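Local coordinates for oxidoreductase (PDB 1ZH8), which binds NADP(H) in a Rossmann domain and probably oxidises or reduces an alcohol or carbonyl substrate, as in the GFO/IDH/MocA family, at residues R53-S56 and H57-F61; D223-P226 and L227-G230. All blocks are in the same frame, centred on the assembly; numbering follows the deposited sequence.

Contact 1 (53-56 with 57-61) and contact 2 (223-226 with 227-230) lie in different parts of the two-domain fold, their centres 29 Å apart and their nearest atoms about 16 Å apart, so neither touches the other. Contact 1 comes first along the chain, at the start of helix 55-65, which connects strands 45-51 and 69-71 of the parallel Rossmann sheet, where the 2'-phosphate of NADP is held. Contact 2 follows in the C-terminal domain, in the loop joining strands 214-222 and 233-240 of the mixed sheet, where a sodium ion is wrapped. The two sites are thus spatially separate, the side chain of Leu228 lying about 13 Å from NADP.

Contact 1 (R53-S56 and H57-F61); sequences RTRS and HAEEF. With NAP (NADP nicotinamide-adenine-dinucleotide phosphate), chain D.
His57 and Thr54 meet at the start of helix 55-65, within the beta-alpha-beta unit of strands 45-51 and 69-71 in the Rossmann fold, and both grip the 2'-phosphate of NADP. The His57 ring takes CB of Thr54 over one face as a CH-pi contact, 4.0 Å from CB to the ring centroid, while its edge turns to the cofactor. With CG anti to its own carbonyl carbon (chi1 -74°), the ring reaches forward past the helix start, and ND1 donates in the ring plane to O2X of NADP at 2.7 Å. The other phosphate oxygens are held from 53-56: the Thr54 N gives a nearly straight bond to O1X, 174° at the hydrogen, and O3X receives both OG1 of Thr54 and NE of Arg53, the latter at 3.0 Å. The Arg53 guanidinium also lays one face over C8A of the adenine. With an alanine at His57, O2X is likely to lose its ND1 donor and the CB of Thr54 the ring face that covers it. Ala58 follows, its N bonded to O of Thr54 at 3.3 Å, and its methyl group packs on Val50 and Val70 of the flanking strands. At Glu59 the backbone N closes the next helical turn on O of Arg55, whose NH1 also pairs with Asp72. The side chains of Arg55 and Glu59 form a salt bridge with guanidinium and carboxylate planes 89° apart: NE, its partner lying in the guanidinium plane, meets OE2 at 3.2 Å from above the carboxylate. Glu60 N bonds to O of Ser56 at 2.9 Å. The buried Phe61 ring touches Ala30 and Arg31 of helix 28-39, and Phe61 N continues the helix by bonding to His57 O at 3.1 Å.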
ATOM      1  N   ARG A  53     -22.117 -24.224 -25.135  1.00 35.55           N
ATOM      2  CA  ARG A  53     -23.511 -24.216 -24.660  1.00 36.09           C
ATOM      3  C   ARG A  53     -24.504 -23.898 -25.789  1.00 34.74           C
ATOM      4  O   ARG A  53     -25.485 -24.618 -25.948  1.00 32.09           O
ATOM      5  CB  ARG A  53     -23.711 -23.263 -23.462  1.00 36.38           C
ATOM      6  CG  ARG A  53     -25.200 -23.019 -23.071  1.00 36.19           C
ATOM      7  CD  ARG A  53     -25.320 -22.078 -21.868  1.00 40.75           C
ATOM      8  NE  ARG A  53     -24.668 -20.789 -22.121  1.00 40.53           N
ATOM      9  CZ  ARG A  53     -24.441 -19.845 -21.212  1.00 39.93           C
ATOM     10  NH1 ARG A  53     -24.811 -20.010 -19.949  1.00 37.84           N
ATOM     11  NH2 ARG A  53     -23.841 -18.721 -21.576  1.00 42.53           N
ATOM     12  N   THR A  54     -24.244 -22.815 -26.536  1.00 33.67           N
ATOM     13  CA  THR A  54     -25.020 -22.435 -27.732  1.00 33.14           C
ATOM     14  C   THR A  54     -24.364 -23.025 -29.003  1.00 33.42           C
ATOM     15  O   THR A  54     -23.229 -22.716 -29.335  1.00 34.47           O
ATOM     16  CB  THR A  54     -25.097 -20.896 -27.904  1.00 32.03           C
ATOM     17  OG1 THR A  54     -25.377 -20.276 -26.650  1.00 33.01           O
ATOM     18  CG2 THR A  54     -26.174 -20.513 -28.880  1.00 30.96           C
ATOM     19  N   ARG A  55     -25.098 -23.872 -29.705  1.00 32.86           N
ATOM     20  CA  ARG A  55     -24.612 -24.538 -30.903  1.00 32.12           C
ATOM     21  C   ARG A  55     -24.122 -23.537 -31.980  1.00 32.34           C
ATOM     22  O   ARG A  55     -23.054 -23.739 -32.571  1.00 34.28           O
ATOM     23  CB  ARG A  55     -25.731 -25.440 -31.433  1.00 30.87           C
ATOM     24  CG  ARG A  55     -25.508 -26.011 -32.792  1.00 34.07           C
ATOM     25  CD  ARG A  55     -25.042 -27.427 -32.696  1.00 43.03           C
ATOM     26  NE  ARG A  55     -24.527 -27.891 -33.977  1.00 45.95           N
ATOM     27  CZ  ARG A  55     -24.089 -29.121 -34.211  1.00 47.73           C
ATOM     28  NH1 ARG A  55     -24.111 -30.039 -33.255  1.00 51.83           N
ATOM     29  NH2 ARG A  55     -23.621 -29.433 -35.407  1.00 50.10           N
ATOM     30  N   SER A  56     -24.870 -22.458 -32.215  1.00 29.71           N
ATOM     31  CA  SER A  56     -24.483 -21.516 -33.253  1.00 32.14           C
ATOM     32  C   SER A  56     -23.129 -20.866 -32.933  1.00 34.31           C
ATOM     33  O   SER A  56     -22.363 -20.535 -33.851  1.00 34.69           O
ATOM     34  CB  SER A  56     -25.573 -20.460 -33.505  1.00 31.12           C
ATOM     35  OG  SER A  56     -25.616 -19.518 -32.453  1.00 34.71           O
ATOM     36  N   HIS A  57     -22.838 -20.697 -31.641  1.00 34.47           N
ATOM     37  CA  HIS A  57     -21.554 -20.163 -31.193  1.00 36.91           C
ATOM     38  C   HIS A  57     -20.402 -21.117 -31.497  1.00 38.40           C
ATOM     39  O   HIS A  57     -19.304 -20.679 -31.880  1.00 39.31           O
ATOM     40  CB  HIS A  57     -21.595 -19.849 -29.693  1.00 36.68           C
ATOM     41  CG  HIS A  57     -22.382 -18.624 -29.356  1.00 38.96           C
ATOM     42  ND1 HIS A  57     -22.400 -18.078 -28.088  1.00 43.47           N
ATOM     43  CD2 HIS A  57     -23.169 -17.829 -30.120  1.00 36.14           C
ATOM     44  CE1 HIS A  57     -23.172 -17.007 -28.083  1.00 38.21           C
ATOM     45  NE2 HIS A  57     -23.655 -16.836 -29.303  1.00 40.46           N
ATOM     46  N   ALA A  58     -20.665 -22.413 -31.332  1.00 37.76           N
ATOM     47  CA  ALA A  58     -19.689 -23.459 -31.634  1.00 37.54           C
ATOM     48  C   ALA A  58     -19.471 -23.573 -33.132  1.00 37.33           C
ATOM     49  O   ALA A  58     -18.351 -23.866 -33.573  1.00 35.01           O
ATOM     50  CB  ALA A  58     -20.137 -24.804 -31.071  1.00 36.48           C
ATOM     51  N   GLU A  59     -20.547 -23.360 -33.899  1.00 37.47           N
ATOM     52  CA  GLU A  59     -20.486 -23.404 -35.358  1.00 38.57           C
ATOM     53  C   GLU A  59     -19.702 -22.217 -35.948  1.00 39.27           C
ATOM     54  O   GLU A  59     -18.908 -22.401 -36.878  1.00 39.19           O
ATOM     55  CB  GLU A  59     -21.885 -23.486 -35.957  1.00 38.88           C
ATOM     56  CG  GLU A  59     -22.597 -24.822 -35.712  1.00 44.24           C
ATOM     57  CD  GLU A  59     -24.057 -24.804 -36.158  1.00 50.47           C
ATOM     58  OE1 GLU A  59     -24.661 -23.699 -36.229  1.00 52.44           O
ATOM     59  OE2 GLU A  59     -24.603 -25.893 -36.435  1.00 49.65           O
ATOM     60  N   GLU A  60     -19.921 -21.016 -35.402  1.00 39.40           N
ATOM     61  CA  GLU A  60     -19.164 -19.817 -35.798  1.00 39.65           C
ATOM     62  C   GLU A  60     -17.686 -20.036 -35.500  1.00 38.52           C
ATOM     63  O   GLU A  60     -16.828 -19.741 -36.320  1.00 38.46           O
ATOM     64  CB  GLU A  60     -19.644 -18.565 -35.043  1.00 39.27           C
ATOM     65  CG  GLU A  60     -20.987 -17.969 -35.474  1.00 46.10           C
ATOM     66  CD  GLU A  60     -21.658 -17.091 -34.372  1.00 58.33           C
ATOM     67  OE1 GLU A  60     -20.968 -16.597 -33.434  1.00 54.58           O
ATOM     68  OE2 GLU A  60     -22.899 -16.899 -34.449  1.00 60.79           O
ATOM     69  N   PHE A  61     -17.397 -20.554 -34.311  1.00 39.18           N
ATOM     70  CA  PHE A  61     -16.033 -20.909 -33.951  1.00 37.68           C
ATOM     71  C   PHE A  61     -15.439 -21.952 -34.905  1.00 38.10           C
ATOM     72  O   PHE A  61     -14.304 -21.780 -35.364  1.00 38.52           O
ATOM     73  CB  PHE A  61     -15.959 -21.394 -32.506  1.00 37.56           C
ATOM     74  CG  PHE A  61     -14.554 -21.558 -31.994  1.00 36.71           C
ATOM     75  CD1 PHE A  61     -13.869 -20.481 -31.460  1.00 35.04           C
ATOM     76  CD2 PHE A  61     -13.914 -22.791 -32.062  1.00 33.50           C
ATOM     77  CE1 PHE A  61     -12.568 -20.634 -30.987  1.00 34.59           C
ATOM     78  CE2 PHE A  61     -12.616 -22.943 -31.593  1.00 33.25           C
ATOM     79  CZ  PHE A  61     -11.943 -21.871 -31.061  1.00 30.65           C
TER
HETATM   80  PA  NAP D 400     -17.259 -16.342 -21.846  1.00 28.47           P
HETATM   81  O1A NAP D 400     -17.160 -15.419 -23.006  1.00 32.37           O
HETATM   82  O2A NAP D 400     -18.554 -16.274 -21.149  1.00 26.84           O
HETATM   83  O5B NAP D 400     -16.895 -17.820 -22.350  1.00 30.12           O
HETATM   84  C5B NAP D 400     -17.480 -18.945 -21.737  1.00 31.72           C
HETATM   85  C4B NAP D 400     -17.927 -19.893 -22.833  1.00 31.67           C
HETATM   86  O4B NAP D 400     -18.317 -21.141 -22.274  1.00 31.92           O
HETATM   87  C3B NAP D 400     -19.140 -19.361 -23.587  1.00 29.91           C
HETATM   88  O3B NAP D 400     -18.954 -19.765 -24.912  1.00 30.83           O
HETATM   89  C2B NAP D 400     -20.267 -20.140 -22.932  1.00 33.34           C
HETATM   90  O2B NAP D 400     -21.567 -20.274 -23.498  1.00 39.31           O
HETATM   91  C1B NAP D 400     -19.598 -21.488 -22.777  1.00 30.87           C
HETATM   92  N9A NAP D 400     -20.326 -22.333 -21.834  1.00 30.92           N
HETATM   93  C8A NAP D 400     -21.046 -21.944 -20.726  1.00 28.15           C
HETATM   94  N7A NAP D 400     -21.538 -23.056 -20.135  1.00 29.54           N
HETATM   95  C5A NAP D 400     -21.146 -24.138 -20.858  1.00 33.50           C
HETATM   96  C6A NAP D 400     -21.361 -25.503 -20.721  1.00 31.39           C
HETATM   97  N6A NAP D 400     -22.101 -25.974 -19.731  1.00 35.32           N
HETATM   98  N1A NAP D 400     -20.807 -26.380 -21.616  1.00 33.09           N
HETATM   99  C2A NAP D 400     -20.054 -25.901 -22.660  1.00 36.41           C
HETATM  100  N3A NAP D 400     -19.843 -24.554 -22.809  1.00 28.65           N
HETATM  101  C4A NAP D 400     -20.378 -23.692 -21.921  1.00 32.47           C
HETATM  102  O3  NAP D 400     -16.113 -15.971 -20.796  1.00 25.47           O
HETATM  103  PN  NAP D 400     -14.545 -15.921 -21.149  1.00 27.99           P
HETATM  104  O1N NAP D 400     -14.187 -16.526 -22.471  1.00 25.81           O
HETATM  105  O2N NAP D 400     -14.224 -14.549 -20.782  1.00 28.02           O
HETATM  106  O5D NAP D 400     -13.861 -16.866 -20.038  1.00 30.35           O
HETATM  107  C5D NAP D 400     -13.785 -18.278 -20.130  1.00 26.73           C
HETATM  108  C4D NAP D 400     -12.583 -18.760 -19.321  1.00 27.06           C
HETATM  109  O4D NAP D 400     -11.414 -18.109 -19.806  1.00 34.85           O
HETATM  110  C3D NAP D 400     -12.720 -18.374 -17.844  1.00 26.91           C
HETATM  111  O3D NAP D 400     -12.277 -19.418 -17.011  1.00 31.49           O
HETATM  112  C2D NAP D 400     -11.816 -17.177 -17.669  1.00 28.93           C
HETATM  113  O2D NAP D 400     -11.278 -17.085 -16.366  1.00 30.92           O
HETATM  114  C1D NAP D 400     -10.762 -17.433 -18.737  1.00 31.93           C
HETATM  115  N1N NAP D 400     -10.159 -16.179 -19.182  1.00 29.96           N
HETATM  116  C2N NAP D 400      -8.808 -16.034 -19.048  1.00 29.38           C
HETATM  117  C3N NAP D 400      -8.174 -14.853 -19.447  1.00 33.96           C
HETATM  118  C7N NAP D 400      -6.669 -14.775 -19.510  1.00 35.45           C
HETATM  119  O7N NAP D 400      -6.119 -13.536 -19.890  1.00 31.58           O
HETATM  120  N7N NAP D 400      -5.892 -15.838 -19.225  1.00 28.13           N
HETATM  121  C4N NAP D 400      -8.944 -13.818 -19.995  1.00 31.76           C
HETATM  122  C5N NAP D 400     -10.328 -13.980 -20.142  1.00 35.40           C
HETATM  123  C6N NAP D 400     -10.928 -15.173 -19.728  1.00 36.13           C
HETATM  124  P2B NAP D 400     -22.139 -20.045 -24.985  1.00 37.42           P
HETATM  125  O1X NAP D 400     -21.947 -21.273 -25.849  1.00 37.87           O
HETATM  126  O2X NAP D 400     -21.452 -18.882 -25.663  1.00 37.32           O
HETATM  127  O3X NAP D 400     -23.611 -19.767 -24.770  1.00 38.21           O

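Contact 2 (D223-P226 and L227-G230). With NA (sodium ion), chain C.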
ATOM      1  N   ASP A 223     -17.042  -3.605  -2.556  1.00 45.63           N
ATOM      2  CA  ASP A 223     -17.867  -3.708  -3.746  1.00 42.45           C
ATOM      3  C   ASP A 223     -18.311  -2.297  -4.115  1.00 40.53           C
ATOM      4  O   ASP A 223     -19.265  -1.799  -3.547  1.00 42.58           O
ATOM      5  CB  ASP A 223     -19.065  -4.606  -3.438  1.00 43.75           C
ATOM      6  CG  ASP A 223     -20.052  -4.725  -4.607  1.00 47.16           C
ATOM      7  OD1 ASP A 223     -19.987  -3.941  -5.577  1.00 43.00           O
ATOM      8  OD2 ASP A 223     -20.907  -5.625  -4.565  1.00 49.19           O
ATOM      9  N   LEU A 224     -17.623  -1.660  -5.066  1.00 37.90           N
ATOM     10  CA  LEU A 224     -17.806  -0.219  -5.344  1.00 36.14           C
ATOM     11  C   LEU A 224     -18.618   0.098  -6.608  1.00 35.80           C
ATOM     12  O   LEU A 224     -19.112   1.213  -6.782  1.00 33.86           O
ATOM     13  CB  LEU A 224     -16.444   0.474  -5.470  1.00 36.23           C
ATOM     14  CG  LEU A 224     -15.450   0.497  -4.313  1.00 33.84           C
ATOM     15  CD1 LEU A 224     -14.149   1.039  -4.854  1.00 32.65           C
ATOM     16  CD2 LEU A 224     -15.992   1.357  -3.150  1.00 31.84           C
ATOM     17  N   SER A 225     -18.708  -0.872  -7.509  1.00 36.99           N
ATOM     18  CA  SER A 225     -19.479  -0.707  -8.726  1.00 39.61           C
ATOM     19  C   SER A 225     -20.648  -1.693  -8.786  1.00 38.57           C
ATOM     20  O   SER A 225     -20.438  -2.896  -8.657  1.00 37.60           O
ATOM     21  CB  SER A 225     -18.590  -0.890  -9.959  1.00 39.25           C
ATOM     22  OG  SER A 225     -19.381  -0.790 -11.135  1.00 46.33           O
ATOM     23  N   PRO A 226     -21.871  -1.184  -9.006  1.00 38.55           N
ATOM     24  CA  PRO A 226     -23.028  -2.076  -9.208  1.00 39.40           C
ATOM     25  C   PRO A 226     -22.954  -2.745 -10.577  1.00 41.14           C
ATOM     26  O   PRO A 226     -23.766  -3.616 -10.904  1.00 40.88           O
ATOM     27  CB  PRO A 226     -24.240  -1.136  -9.145  1.00 37.84           C
ATOM     28  CG  PRO A 226     -23.701   0.255  -9.404  1.00 38.59           C
ATOM     29  CD  PRO A 226     -22.223   0.250  -9.073  1.00 38.18           C
ATOM     30  N   LEU A 227     -21.975  -2.334 -11.374  1.00 41.25           N
ATOM     31  CA  LEU A 227     -21.842  -2.851 -12.711  1.00 40.75           C
ATOM     32  C   LEU A 227     -21.067  -4.155 -12.697  1.00 40.89           C
ATOM     33  O   LEU A 227     -21.265  -5.013 -13.549  1.00 40.03           O
ATOM     34  CB  LEU A 227     -21.168  -1.807 -13.592  1.00 41.87           C
ATOM     35  CG  LEU A 227     -20.845  -2.176 -15.039  1.00 49.90           C
ATOM     36  CD1 LEU A 227     -22.122  -2.443 -15.887  1.00 54.56           C
ATOM     37  CD2 LEU A 227     -19.987  -1.066 -15.637  1.00 53.29           C
ATOM     38  N   LEU A 228     -20.187  -4.308 -11.713  1.00 42.35           N
ATOM     39  CA  LEU A 228     -19.310  -5.478 -11.653  1.00 42.79           C
ATOM     40  C   LEU A 228     -19.796  -6.418 -10.567  1.00 43.36           C
ATOM     41  O   LEU A 228     -19.897  -6.026  -9.399  1.00 42.65           O
ATOM     42  CB  LEU A 228     -17.854  -5.078 -11.408  1.00 40.61           C
ATOM     43  CG  LEU A 228     -17.249  -3.919 -12.207  1.00 44.35           C
ATOM     44  CD1 LEU A 228     -15.788  -3.734 -11.841  1.00 46.38           C
ATOM     45  CD2 LEU A 228     -17.374  -4.137 -13.684  1.00 44.79           C
ATOM     46  N   GLY A 229     -20.104  -7.654 -10.960  1.00 43.57           N
ATOM     47  CA  GLY A 229     -20.676  -8.615 -10.040  1.00 43.04           C
ATOM     48  C   GLY A 229     -19.664  -8.957  -8.975  1.00 42.83           C
ATOM     49  O   GLY A 229     -18.529  -9.339  -9.298  1.00 40.90           O
ATOM     50  N   GLY A 230     -20.075  -8.801  -7.713  1.00 41.93           N
ATOM     51  CA  GLY A 230     -19.239  -9.155  -6.574  1.00 42.98           C
ATOM     52  C   GLY A 230     -18.307  -8.014  -6.214  1.00 44.58           C
ATOM     53  O   GLY A 230     -18.557  -6.845  -6.572  1.00 47.29           O
TER
HETATM   54 NA    NA C 329     -19.330  -4.894  -7.696  1.00 40.19          NA
HETATM   55  O   HOH W   1     -22.240  -6.986  -7.206  1.00 60.75           O
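A sodium site built by a single loop brings 223-226 and 227-230 together, the chain curling so that three backbone carbonyls and one carboxylate oxygen face the ion. Leu228 O lies 2.1 Å from the sodium, the shortest of these four bonds, and Ser225 O and Gly230 O are the other two carbonyl ligands. Asp223 adds OD1 at 2.4 Å; its CG is anti to the backbone N (chi1 177°), which swings the carboxylate in beside the Gly230 carbonyl. Asp232 OD2 completes the five protein ligands, and the two carboxylates probably give the site a net negative charge that favours a cation. Ser225 OG accepts from Leu227 N at 3.0 Å, an ST turn, and Leu228 N adds a weak bond to Ser225 O, which therefore serves both the metal and the turn. A water bridges Asp223 and Gly230, accepting from Gly230 N at 2.9 Å and donating to Asp223 OD2. Gly230 has phi 85°, a backbone angle that favours glycine. Leu228 packs on Val181 and Tyr252, and Ser225 on Ser253, while Leu224 meets Val164 of the second subunit; the whole loop links strand 214-222 to strand 233-240, antiparallel neighbours in the mixed sheet.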